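Local coordinates for Non-structural polyprotein (PDB 4GUA) that is an alphavirus replication polyprotein whose cysteine protease probably cuts the precursor into its mature parts, joined here to a macro domain and a zinc-binding domain, at residues Ala435-Pro449 / Leu470-Tyr484. Sequence-based numbering, arbitrary orientation.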
loop_
_atom_site.group_PDB
_atom_site.type_symbol
_atom_site.label_atom_id
_atom_site.label_comp_id
_atom_site.label_asym_id
_atom_site.label_seq_id
_atom_site.Cartn_x
_atom_site.Cartn_y
_atom_site.Cartn_z
ATOM N N ALA A 435 -14.988 6.573 -4.588
ATOM C CA ALA A 435 -13.632 7.018 -4.280
ATOM C C ALA A 435 -12.653 6.662 -5.401
ATOM O O ALA A 435 -11.727 7.425 -5.699
ATOM C CB ALA A 435 -13.171 6.418 -2.961
ATOM N N ASP A 436 -12.858 5.506 -6.025
ATOM C CA ASP A 436 -11.966 5.057 -7.084
ATOM C C ASP A 436 -12.026 6.058 -8.225
ATOM O O ASP A 436 -10.994 6.494 -8.735
ATOM C CB ASP A 436 -12.360 3.662 -7.586
ATOM C CG ASP A 436 -11.916 2.543 -6.648
ATOM O OD1 ASP A 436 -10.948 2.742 -5.875
ATOM O OD2 ASP A 436 -12.542 1.460 -6.688
ATOM N N LEU A 437 -13.246 6.441 -8.598
ATOM C CA LEU A 437 -13.470 7.389 -9.687
ATOM C C LEU A 437 -12.922 8.776 -9.374
ATOM O O LEU A 437 -12.326 9.428 -10.239
ATOM C CB LEU A 437 -14.962 7.470 -10.004
ATOM C CG LEU A 437 -15.480 6.238 -10.750
ATOM C CD1 LEU A 437 -17.004 6.219 -10.814
ATOM C CD2 LEU A 437 -14.880 6.185 -12.152
ATOM N N VAL A 438 -13.138 9.227 -8.139
ATOM C CA VAL A 438 -12.667 10.537 -7.705
ATOM C C VAL A 438 -11.159 10.617 -7.881
ATOM O O VAL A 438 -10.628 11.596 -8.411
ATOM C CB VAL A 438 -13.026 10.803 -6.236
ATOM C CG1 VAL A 438 -12.181 11.938 -5.666
ATOM C CG2 VAL A 438 -14.501 11.122 -6.111
ATOM N N ASN A 439 -10.473 9.560 -7.467
ATOM C CA ASN A 439 -9.028 9.524 -7.581
ATOM C C ASN A 439 -8.568 9.395 -9.025
ATOM O O ASN A 439 -7.648 10.081 -9.447
ATOM C CB ASN A 439 -8.460 8.384 -6.747
ATOM C CG ASN A 439 -8.568 8.654 -5.276
ATOM O OD1 ASN A 439 -8.594 9.811 -4.854
ATOM N ND2 ASN A 439 -8.616 7.598 -4.476
ATOM N N GLU A 440 -9.235 8.546 -9.795
ATOM C CA GLU A 440 -8.805 8.261 -11.155
ATOM C C GLU A 440 -8.961 9.499 -12.043
ATOM O O GLU A 440 -8.161 9.728 -12.949
ATOM C CB GLU A 440 -9.599 7.081 -11.728
ATOM C CG GLU A 440 -9.203 5.722 -11.157
ATOM C CD GLU A 440 -10.215 4.617 -11.480
ATOM O OE1 GLU A 440 -11.194 4.897 -12.211
ATOM O OE2 GLU A 440 -10.036 3.472 -10.991
ATOM N N HIS A 441 -10.007 10.283 -11.794
ATOM C CA HIS A 441 -10.256 11.499 -12.568
ATOM C C HIS A 441 -9.792 12.788 -11.901
ATOM O O HIS A 441 -10.082 13.874 -12.391
ATOM C CB HIS A 441 -11.723 11.571 -12.964
ATOM C CG HIS A 441 -12.115 10.497 -13.927
ATOM N ND1 HIS A 441 -12.644 9.292 -13.522
ATOM C CD2 HIS A 441 -12.010 10.428 -15.274
ATOM C CE1 HIS A 441 -12.870 8.534 -14.580
ATOM N NE2 HIS A 441 -12.494 9.201 -15.656
ATOM N N ASN A 442 -9.104 12.658 -10.771
ATOM C CA ASN A 442 -8.622 13.806 -10.006
ATOM C C ASN A 442 -9.711 14.837 -9.746
ATOM O O ASN A 442 -9.521 16.032 -9.964
ATOM C CB ASN A 442 -7.448 14.479 -10.704
ATOM C CG ASN A 442 -6.681 15.398 -9.775
ATOM O OD1 ASN A 442 -6.797 15.292 -8.554
ATOM N ND2 ASN A 442 -5.908 16.312 -10.345
ATOM N N ILE A 443 -10.854 14.355 -9.281
ATOM C CA ILE A 443 -11.975 15.205 -8.937
ATOM C C ILE A 443 -11.685 15.943 -7.631
ATOM O O ILE A 443 -11.368 15.327 -6.611
ATOM C CB ILE A 443 -13.247 14.364 -8.813
ATOM C CG1 ILE A 443 -13.524 13.684 -10.159
ATOM C CG2 ILE A 443 -14.420 15.225 -8.353
ATOM C CD1 ILE A 443 -14.778 12.866 -10.188
ATOM N N LYS A 444 -11.778 17.267 -7.684
ATOM C CA LYS A 444 -11.380 18.121 -6.571
ATOM C C LYS A 444 -12.455 18.248 -5.477
ATOM O O LYS A 444 -12.143 18.396 -4.294
ATOM C CB LYS A 444 -10.998 19.506 -7.094
ATOM C CG LYS A 444 -9.866 19.511 -8.115
ATOM C CD LYS A 444 -8.512 19.455 -7.428
ATOM C CE LYS A 444 -7.386 19.908 -8.354
ATOM N NZ LYS A 444 -6.031 19.590 -7.805
ATOM N N SER A 445 -13.720 18.212 -5.878
ATOM C CA SER A 445 -14.819 18.305 -4.928
ATOM C C SER A 445 -15.945 17.386 -5.366
ATOM O O SER A 445 -16.192 17.215 -6.565
ATOM C CB SER A 445 -15.351 19.736 -4.854
ATOM O OG SER A 445 -15.652 20.236 -6.149
ATOM N N VAL A 446 -16.655 16.813 -4.403
ATOM C CA VAL A 446 -17.738 15.916 -4.752
ATOM C C VAL A 446 -18.929 16.119 -3.826
ATOM O O VAL A 446 -18.771 16.210 -2.612
ATOM C CB VAL A 446 -17.261 14.445 -4.730
ATOM C CG1 VAL A 446 -16.580 14.129 -3.419
ATOM C CG2 VAL A 446 -18.424 13.501 -4.972
ATOM N N ALA A 447 -20.117 16.233 -4.415
ATOM C CA ALA A 447 -21.354 16.269 -3.646
ATOM C C ALA A 447 -21.899 14.865 -3.605
ATOM O O ALA A 447 -22.027 14.221 -4.644
ATOM C CB ALA A 447 -22.363 17.196 -4.291
ATOM N N ILE A 448 -22.230 14.392 -2.409
ATOM C CA ILE A 448 -22.674 13.017 -2.250
ATOM C C ILE A 448 -23.760 12.901 -1.179
ATOM O O ILE A 448 -23.705 13.577 -0.153
ATOM C CB ILE A 448 -21.465 12.138 -1.897
ATOM C CG1 ILE A 448 -21.886 10.705 -1.608
ATOM C CG2 ILE A 448 -20.721 12.717 -0.705
ATOM C CD1 ILE A 448 -20.708 9.778 -1.459
ATOM N N PRO A 449 -24.765 12.050 -1.422
ATOM C CA PRO A 449 -25.803 11.769 -0.431
ATOM C C PRO A 449 -25.430 10.551 0.398
ATOM O O PRO A 449 -24.414 9.927 0.105
ATOM C CB PRO A 449 -27.011 11.454 -1.306
ATOM C CG PRO A 449 -26.414 10.745 -2.465
ATOM C CD PRO A 449 -25.067 11.398 -2.707
ATOM N N LEU A 470 -19.070 5.994 4.067
ATOM C CA LEU A 470 -18.738 7.146 3.243
ATOM C C LEU A 470 -17.330 7.659 3.554
ATOM O O LEU A 470 -16.505 7.807 2.648
ATOM C CB LEU A 470 -19.769 8.255 3.459
ATOM C CG LEU A 470 -19.676 9.476 2.543
ATOM C CD1 LEU A 470 -21.023 10.167 2.460
ATOM C CD2 LEU A 470 -18.613 10.451 3.026
ATOM N N THR A 471 -17.059 7.939 4.828
ATOM C CA THR A 471 -15.757 8.484 5.217
ATOM C C THR A 471 -14.650 7.443 5.086
ATOM O O THR A 471 -13.525 7.778 4.717
ATOM C CB THR A 471 -15.751 9.053 6.662
ATOM O OG1 THR A 471 -16.099 8.028 7.596
ATOM C CG2 THR A 471 -16.730 10.206 6.793
ATOM N N THR A 472 -14.970 6.186 5.379
ATOM C CA THR A 472 -13.985 5.116 5.270
ATOM C C THR A 472 -13.435 5.119 3.855
ATOM O O THR A 472 -12.226 5.026 3.641
ATOM C CB THR A 472 -14.588 3.728 5.550
ATOM O OG1 THR A 472 -14.997 3.630 6.920
ATOM C CG2 THR A 472 -13.568 2.640 5.257
ATOM N N ALA A 473 -14.342 5.236 2.894
ATOM C CA ALA A 473 -13.975 5.263 1.488
ATOM C C ALA A 473 -13.312 6.583 1.080
ATOM O O ALA A 473 -12.303 6.580 0.376
ATOM C CB ALA A 473 -15.205 5.006 0.625
ATOM N N LEU A 474 -13.884 7.703 1.516
ATOM C CA LEU A 474 -13.491 9.015 0.994
ATOM C C LEU A 474 -12.362 9.708 1.752
ATOM O O LEU A 474 -11.887 10.758 1.326
ATOM C CB LEU A 474 -14.712 9.934 0.895
ATOM C CG LEU A 474 -15.625 9.576 -0.279
ATOM C CD1 LEU A 474 -17.002 10.170 -0.107
ATOM C CD2 LEU A 474 -15.006 10.064 -1.577
ATOM N N ASP A 475 -11.934 9.134 2.869
ATOM C CA ASP A 475 -10.696 9.572 3.501
ATOM C C ASP A 475 -9.545 9.193 2.572
ATOM O O ASP A 475 -8.455 9.764 2.620
ATOM C CB ASP A 475 -10.511 8.886 4.852
ATOM C CG ASP A 475 -11.439 9.434 5.918
ATOM O OD1 ASP A 475 -12.126 10.445 5.655
ATOM O OD2 ASP A 475 -11.475 8.847 7.024
ATOM N N ARG A 476 -9.835 8.230 1.704
ATOM C CA ARG A 476 -8.874 7.655 0.775
ATOM C C ARG A 476 -8.845 8.430 -0.545
ATOM O O ARG A 476 -8.425 7.896 -1.567
ATOM C CB ARG A 476 -9.175 6.174 0.548
ATOM C CG ARG A 476 -8.537 5.232 1.571
ATOM C CD ARG A 476 -7.438 5.896 2.375
ATOM N NE ARG A 476 -7.129 5.181 3.610
ATOM C CZ ARG A 476 -6.182 5.556 4.463
ATOM N NH1 ARG A 476 -5.434 6.616 4.203
ATOM N NH2 ARG A 476 -5.967 4.864 5.567
ATOM N N THR A 477 -9.414 9.635 -0.548
ATOM C CA THR A 477 -9.243 10.556 -1.673
ATOM C C THR A 477 -8.615 11.886 -1.231
ATOM O O THR A 477 -8.403 12.123 -0.043
ATOM C CB THR A 477 -10.597 10.884 -2.336
ATOM O OG1 THR A 477 -11.381 11.704 -1.459
ATOM C CG2 THR A 477 -11.360 9.613 -2.670
ATOM N N ASP A 478 -8.313 12.743 -2.201
ATOM C CA ASP A 478 -7.848 14.105 -1.936
ATOM C C ASP A 478 -8.965 15.142 -2.065
ATOM O O ASP A 478 -8.719 16.337 -1.982
ATOM C CB ASP A 478 -6.701 14.465 -2.871
ATOM C CG ASP A 478 -5.426 13.725 -2.531
ATOM O OD1 ASP A 478 -5.209 13.439 -1.334
ATOM O OD2 ASP A 478 -4.643 13.426 -3.459
ATOM N N ALA A 479 -10.188 14.677 -2.293
ATOM C CA ALA A 479 -11.303 15.561 -2.612
ATOM C C ALA A 479 -11.933 16.204 -1.381
ATOM O O ALA A 479 -11.992 15.597 -0.316
ATOM C CB ALA A 479 -12.360 14.783 -3.383
ATOM N N ASP A 480 -12.385 17.447 -1.534
ATOM C CA ASP A 480 -13.258 18.082 -0.554
ATOM C C ASP A 480 -14.645 17.490 -0.732
ATOM O O ASP A 480 -15.163 17.450 -1.844
ATOM C CB ASP A 480 -13.308 19.597 -0.771
ATOM C CG ASP A 480 -12.064 20.307 -0.261
ATOM O OD1 ASP A 480 -11.493 19.873 0.763
ATOM O OD2 ASP A 480 -11.650 21.300 -0.893
ATOM N N VAL A 481 -15.259 17.053 0.360
ATOM C CA VAL A 481 -16.547 16.375 0.278
ATOM C C VAL A 481 -17.666 17.190 0.906
ATOM O O VAL A 481 -17.542 17.684 2.022
ATOM C CB VAL A 481 -16.497 14.989 0.955
ATOM C CG1 VAL A 481 -17.865 14.329 0.922
ATOM C CG2 VAL A 481 -15.470 14.107 0.270
ATOM N N THR A 482 -18.747 17.356 0.157
ATOM C CA THR A 482 -19.945 18.000 0.670
ATOM C C THR A 482 -21.109 17.007 0.682
ATOM O O THR A 482 -21.586 16.574 -0.366
ATOM C CB THR A 482 -20.322 19.223 -0.174
ATOM O OG1 THR A 482 -19.255 20.179 -0.127
ATOM C CG2 THR A 482 -21.595 19.862 0.355
ATOM N N ILE A 483 -21.532 16.635 1.886
ATOM C CA ILE A 483 -22.662 15.741 2.087
ATOM C C ILE A 483 -23.968 16.532 2.090
ATOM O O ILE A 483 -24.159 17.442 2.903
ATOM C CB ILE A 483 -22.514 14.984 3.421
ATOM C CG1 ILE A 483 -21.168 14.257 3.461
ATOM C CG2 ILE A 483 -23.657 14.009 3.617
ATOM C CD1 ILE A 483 -20.851 13.611 4.786
ATOM N N TYR A 484 -24.859 16.180 1.171
ATOM C CA TYR A 484 -26.138 16.866 1.018
ATOM C C TYR A 484 -27.196 16.018 1.674
ATOM O O TYR A 484 -27.239 14.813 1.442
ATOM C CB TYR A 484 -26.467 17.058 -0.464
ATOM C CG TYR A 484 -25.807 18.267 -1.080
ATOM C CD1 TYR A 484 -24.440 18.290 -1.321
ATOM C CD2 TYR A 484 -26.552 19.381 -1.428
ATOM C CE1 TYR A 484 -23.829 19.398 -1.881
ATOM C CE2 TYR A 484 -25.954 20.493 -1.992
ATOM C CZ TYR A 484 -24.590 20.498 -2.219
ATOM O OH TYR A 484 -23.991 21.608 -2.779
#
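Extended torsions carry the Ile448 side chain from its strand toward helix 463-474, CG1 anti to the backbone N (chi1 175°) and CD1 continuing the line (chi2 172°), so that CD1 meets Leu470 CD1 and Leu474 CD1 tip to tip, each at 4.0 Å. The remaining branch, CG2, is turned to the next strand and lies obliquely on Val481 CG1 at 3.7 Å, while CG2 of the same valine sits alongside Val446 CG1. On the other face of the sheet Ala447 CB rests 3.6 Å from Tyr484 CE1, and the Tyr484 hydroxyl is hydrogen-bonded to Glu358. Strands 445-448 and 480-484 run parallel, 18° apart, joined by five backbone hydrogen bonds from Asp480 N to Lys444 O through to Tyr484 N to Ile448 O. Ahead of the strands, Thr477 turns its methyl to Ala435 CB (3.7 Å) and its CB to Val438 CG1, crossing that valine at about a right angle; its hydroxyl bonds back to Leu474 O. Ala479 CB fills in against Val438 CG1 at 3.7 Å. This is a beta-alpha-beta unit of the macro domain: helix 463-474 connects the two strands and packs with helix 420-440 on the face that carries Val446 and Ile448, while strands 360-364 and 346-349 flank the pair within the sheet.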